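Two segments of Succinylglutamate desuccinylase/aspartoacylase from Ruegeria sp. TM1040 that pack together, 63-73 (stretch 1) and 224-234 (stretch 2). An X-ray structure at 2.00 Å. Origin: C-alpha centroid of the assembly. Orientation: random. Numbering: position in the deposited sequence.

Stretch 1, residues 63-73: YEGPVALQELA
Stretch 2, residues 224-234: IAKKGLRNVLI

Two helices, 64-73 and 224-234, cross at -56° with an axial closest approach of 8.6 Å and bury 416 Å² between them; their N-to-C directions lie 56° apart, so the chains run more parallel than antiparallel. Helical residues cluster near phi/psi -63/-43, with Leu69 at -79/-36, and i+4 to i N-to-O hydrogen bonds run through both. The nearest CA pair across the stretches is Ala68 CA and Lys226 CA, 5.1 Å apart.

Tyr63 (-108/-18, chi1 m) precedes the helix, out of reach. Glu64 points its CB toward the partner, 4.1 Å from Ala225 CB, but its m, p side chain leads the carboxylate away to hydrogen bonds elsewhere in the structure. Val67 (t) is sideways, its CG1 4.2 Å from Lys226 CE, against the aliphatic part of that lysine. Ala68 points toward the partner; its CB meets Ala225 CB at 3.8 Å and Lys226 CG at 4.0 Å.

Leu69 (m, t) starts sideways, yet its CD2 reaches Leu229 CD2 at 3.7 Å. Glu71 (t, t, chi3 -81°) extends to a salt bridge: Lys226 NZ donates to Glu71 OE1 at 2.7 Å, from an m, t, t, t chain whose end approaches although its CB is sideways. Leu72 (t, p) closes the apolar row, its CD2 lying 3.8 Å from Leu229 CD2 (Leu229 t, p) and 3.9 Å from Leu233 CD1 (Leu233 m, t).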

# COMPACT_ATOMS: atom_id res chain seq x y z
N TYR A 63 1.42 -22.25 -14.30
CA TYR A 63 1.61 -21.85 -15.70
C TYR A 63 1.62 -22.94 -16.75
O TYR A 63 1.46 -22.63 -17.91
CB TYR A 63 2.89 -21.04 -15.83
CG TYR A 63 2.78 -19.74 -15.05
CD1 TYR A 63 2.07 -18.68 -15.56
CD2 TYR A 63 3.34 -19.61 -13.79
CE1 TYR A 63 1.92 -17.48 -14.85
CE2 TYR A 63 3.20 -18.41 -13.07
CZ TYR A 63 2.48 -17.38 -13.60
OH TYR A 63 2.34 -16.23 -12.89
N GLU A 64 1.82 -24.20 -16.38
CA GLU A 64 1.93 -25.24 -17.41
C GLU A 64 0.64 -25.37 -18.24
O GLU A 64 0.68 -25.47 -19.48
CB GLU A 64 2.26 -26.62 -16.82
CG GLU A 64 3.74 -26.88 -16.41
CD GLU A 64 4.12 -26.25 -15.07
OE1 GLU A 64 3.21 -25.66 -14.42
OE2 GLU A 64 5.31 -26.36 -14.68
N GLY A 65 -0.51 -25.41 -17.56
CA GLY A 65 -1.78 -25.56 -18.25
C GLY A 65 -2.03 -24.39 -19.19
O GLY A 65 -2.33 -24.58 -20.36
N PRO A 66 -1.84 -23.17 -18.70
CA PRO A 66 -2.00 -22.03 -19.58
C PRO A 66 -1.16 -22.05 -20.86
O PRO A 66 -1.65 -21.66 -21.93
CB PRO A 66 -1.64 -20.87 -18.67
CG PRO A 66 -2.18 -21.30 -17.34
CD PRO A 66 -1.82 -22.76 -17.28
N VAL A 67 0.10 -22.48 -20.77
CA VAL A 67 0.93 -22.62 -21.97
C VAL A 67 0.32 -23.64 -22.93
O VAL A 67 0.17 -23.38 -24.13
CB VAL A 67 2.38 -22.99 -21.60
CG1 VAL A 67 3.19 -23.37 -22.85
CG2 VAL A 67 3.05 -21.84 -20.84
N ALA A 68 -0.02 -24.83 -22.41
CA ALA A 68 -0.58 -25.90 -23.24
C ALA A 68 -1.90 -25.49 -23.90
O ALA A 68 -2.15 -25.82 -25.08
CB ALA A 68 -0.77 -27.20 -22.40
N LEU A 69 -2.71 -24.73 -23.15
CA LEU A 69 -4.04 -24.33 -23.63
C LEU A 69 -3.96 -23.16 -24.59
O LEU A 69 -4.73 -23.13 -25.58
CB LEU A 69 -5.01 -24.04 -22.46
CG LEU A 69 -5.35 -25.28 -21.61
CD1 LEU A 69 -6.11 -24.96 -20.30
CD2 LEU A 69 -6.19 -26.26 -22.47
N GLN A 70 -3.04 -22.23 -24.37
CA GLN A 70 -2.88 -21.16 -25.36
C GLN A 70 -2.45 -21.78 -26.69
O GLN A 70 -2.96 -21.40 -27.73
CB GLN A 70 -1.89 -20.08 -24.95
CG GLN A 70 -2.41 -19.06 -23.98
CD GLN A 70 -3.39 -18.06 -24.64
OE1 GLN A 70 -4.33 -18.43 -25.34
NE2 GLN A 70 -3.17 -16.80 -24.40
N GLU A 71 -1.51 -22.73 -26.65
CA GLU A 71 -1.05 -23.35 -27.90
C GLU A 71 -2.18 -24.14 -28.57
O GLU A 71 -2.41 -24.04 -29.76
CB GLU A 71 0.13 -24.26 -27.65
CG GLU A 71 0.74 -24.81 -28.92
CD GLU A 71 1.79 -25.84 -28.66
OE1 GLU A 71 2.94 -25.47 -28.36
OE2 GLU A 71 1.47 -27.03 -28.76
N LEU A 72 -2.92 -24.89 -27.77
CA LEU A 72 -4.08 -25.62 -28.28
C LEU A 72 -5.06 -24.68 -28.98
O LEU A 72 -5.50 -24.95 -30.09
CB LEU A 72 -4.80 -26.40 -27.17
CG LEU A 72 -5.81 -27.44 -27.69
CD1 LEU A 72 -5.10 -28.67 -28.29
CD2 LEU A 72 -6.77 -27.84 -26.61
N ALA A 73 -5.36 -23.55 -28.36
CA ALA A 73 -6.39 -22.64 -28.90
C ALA A 73 -5.90 -21.99 -30.20
O ALA A 73 -6.69 -21.70 -31.10
CB ALA A 73 -6.77 -21.57 -27.89
N ILE A 224 5.04 -31.96 -20.70
CA ILE A 224 4.19 -32.91 -19.98
C ILE A 224 2.71 -32.50 -20.12
O ILE A 224 1.85 -33.34 -20.37
CB ILE A 224 4.58 -33.06 -18.46
CG1 ILE A 224 5.95 -33.76 -18.29
CG2 ILE A 224 3.43 -33.81 -17.66
CD1 ILE A 224 6.62 -33.52 -16.89
N ALA A 225 2.44 -31.21 -20.00
CA ALA A 225 1.09 -30.68 -20.12
C ALA A 225 0.52 -30.86 -21.52
O ALA A 225 -0.64 -31.23 -21.67
CB ALA A 225 1.02 -29.17 -19.73
N LYS A 226 1.33 -30.58 -22.55
CA LYS A 226 0.88 -30.70 -23.93
C LYS A 226 0.57 -32.16 -24.34
O LYS A 226 -0.45 -32.41 -25.04
CB LYS A 226 1.90 -30.11 -24.90
CG LYS A 226 2.07 -28.60 -24.80
CD LYS A 226 3.12 -28.09 -25.79
CE LYS A 226 3.56 -26.67 -25.47
NZ LYS A 226 4.63 -26.25 -26.37
N LYS A 227 1.45 -33.07 -23.96
CA LYS A 227 1.28 -34.50 -24.27
C LYS A 227 0.05 -35.04 -23.54
O LYS A 227 -0.80 -35.74 -24.12
CB LYS A 227 2.53 -35.28 -23.87
CG LYS A 227 2.40 -36.79 -23.75
CD LYS A 227 3.62 -37.39 -22.96
CE LYS A 227 3.33 -38.75 -22.38
NZ LYS A 227 4.31 -39.22 -21.35
N GLY A 228 -0.03 -34.74 -22.25
CA GLY A 228 -1.15 -35.18 -21.42
C GLY A 228 -2.47 -34.67 -21.99
O GLY A 228 -3.41 -35.44 -22.09
N LEU A 229 -2.51 -33.41 -22.41
CA LEU A 229 -3.71 -32.79 -22.99
C LEU A 229 -4.10 -33.45 -24.30
O LEU A 229 -5.27 -33.85 -24.50
CB LEU A 229 -3.48 -31.32 -23.25
CG LEU A 229 -4.61 -30.47 -23.84
CD1 LEU A 229 -5.90 -30.66 -22.99
CD2 LEU A 229 -4.19 -28.95 -23.99
N ARG A 230 -3.11 -33.62 -25.19
CA ARG A 230 -3.36 -34.28 -26.44
C ARG A 230 -3.80 -35.73 -26.21
O ARG A 230 -4.82 -36.17 -26.78
CB ARG A 230 -2.14 -34.22 -27.34
CG ARG A 230 -2.38 -34.80 -28.73
CD ARG A 230 -1.13 -34.71 -29.65
NE ARG A 230 -1.30 -35.55 -30.83
CZ ARG A 230 -1.01 -36.86 -30.92
NH1 ARG A 230 -0.48 -37.54 -29.90
NH2 ARG A 230 -1.24 -37.49 -32.06
N ASN A 231 -3.08 -36.46 -25.36
CA ASN A 231 -3.48 -37.82 -25.00
C ASN A 231 -4.92 -37.93 -24.51
O ASN A 231 -5.67 -38.80 -25.00
CB ASN A 231 -2.58 -38.42 -23.94
CG ASN A 231 -1.23 -38.92 -24.50
OD1 ASN A 231 -1.00 -38.97 -25.69
ND2 ASN A 231 -0.34 -39.26 -23.59
N VAL A 232 -5.33 -37.10 -23.53
CA VAL A 232 -6.70 -37.24 -23.01
C VAL A 232 -7.72 -36.85 -24.08
O VAL A 232 -8.79 -37.46 -24.17
CB VAL A 232 -6.95 -36.51 -21.67
CG1 VAL A 232 -5.99 -37.06 -20.60
CG2 VAL A 232 -6.82 -35.01 -21.81
N LEU A 233 -7.40 -35.84 -24.90
CA LEU A 233 -8.30 -35.47 -25.99
C LEU A 233 -8.48 -36.59 -27.04
O LEU A 233 -9.58 -36.74 -27.61
CB LEU A 233 -7.89 -34.13 -26.62
CG LEU A 233 -8.07 -32.88 -25.74
CD1 LEU A 233 -7.60 -31.61 -26.47
CD2 LEU A 233 -9.49 -32.73 -25.23
N ILE A 234 -7.43 -37.37 -27.29
CA ILE A 234 -7.54 -38.60 -28.11
C ILE A 234 -8.40 -39.66 -27.38
O ILE A 234 -9.30 -40.25 -27.98
CB ILE A 234 -6.16 -39.18 -28.48
CG1 ILE A 234 -5.41 -38.23 -29.42
CG2 ILE A 234 -6.31 -40.58 -29.17
CD1 ILE A 234 -3.86 -38.54 -29.63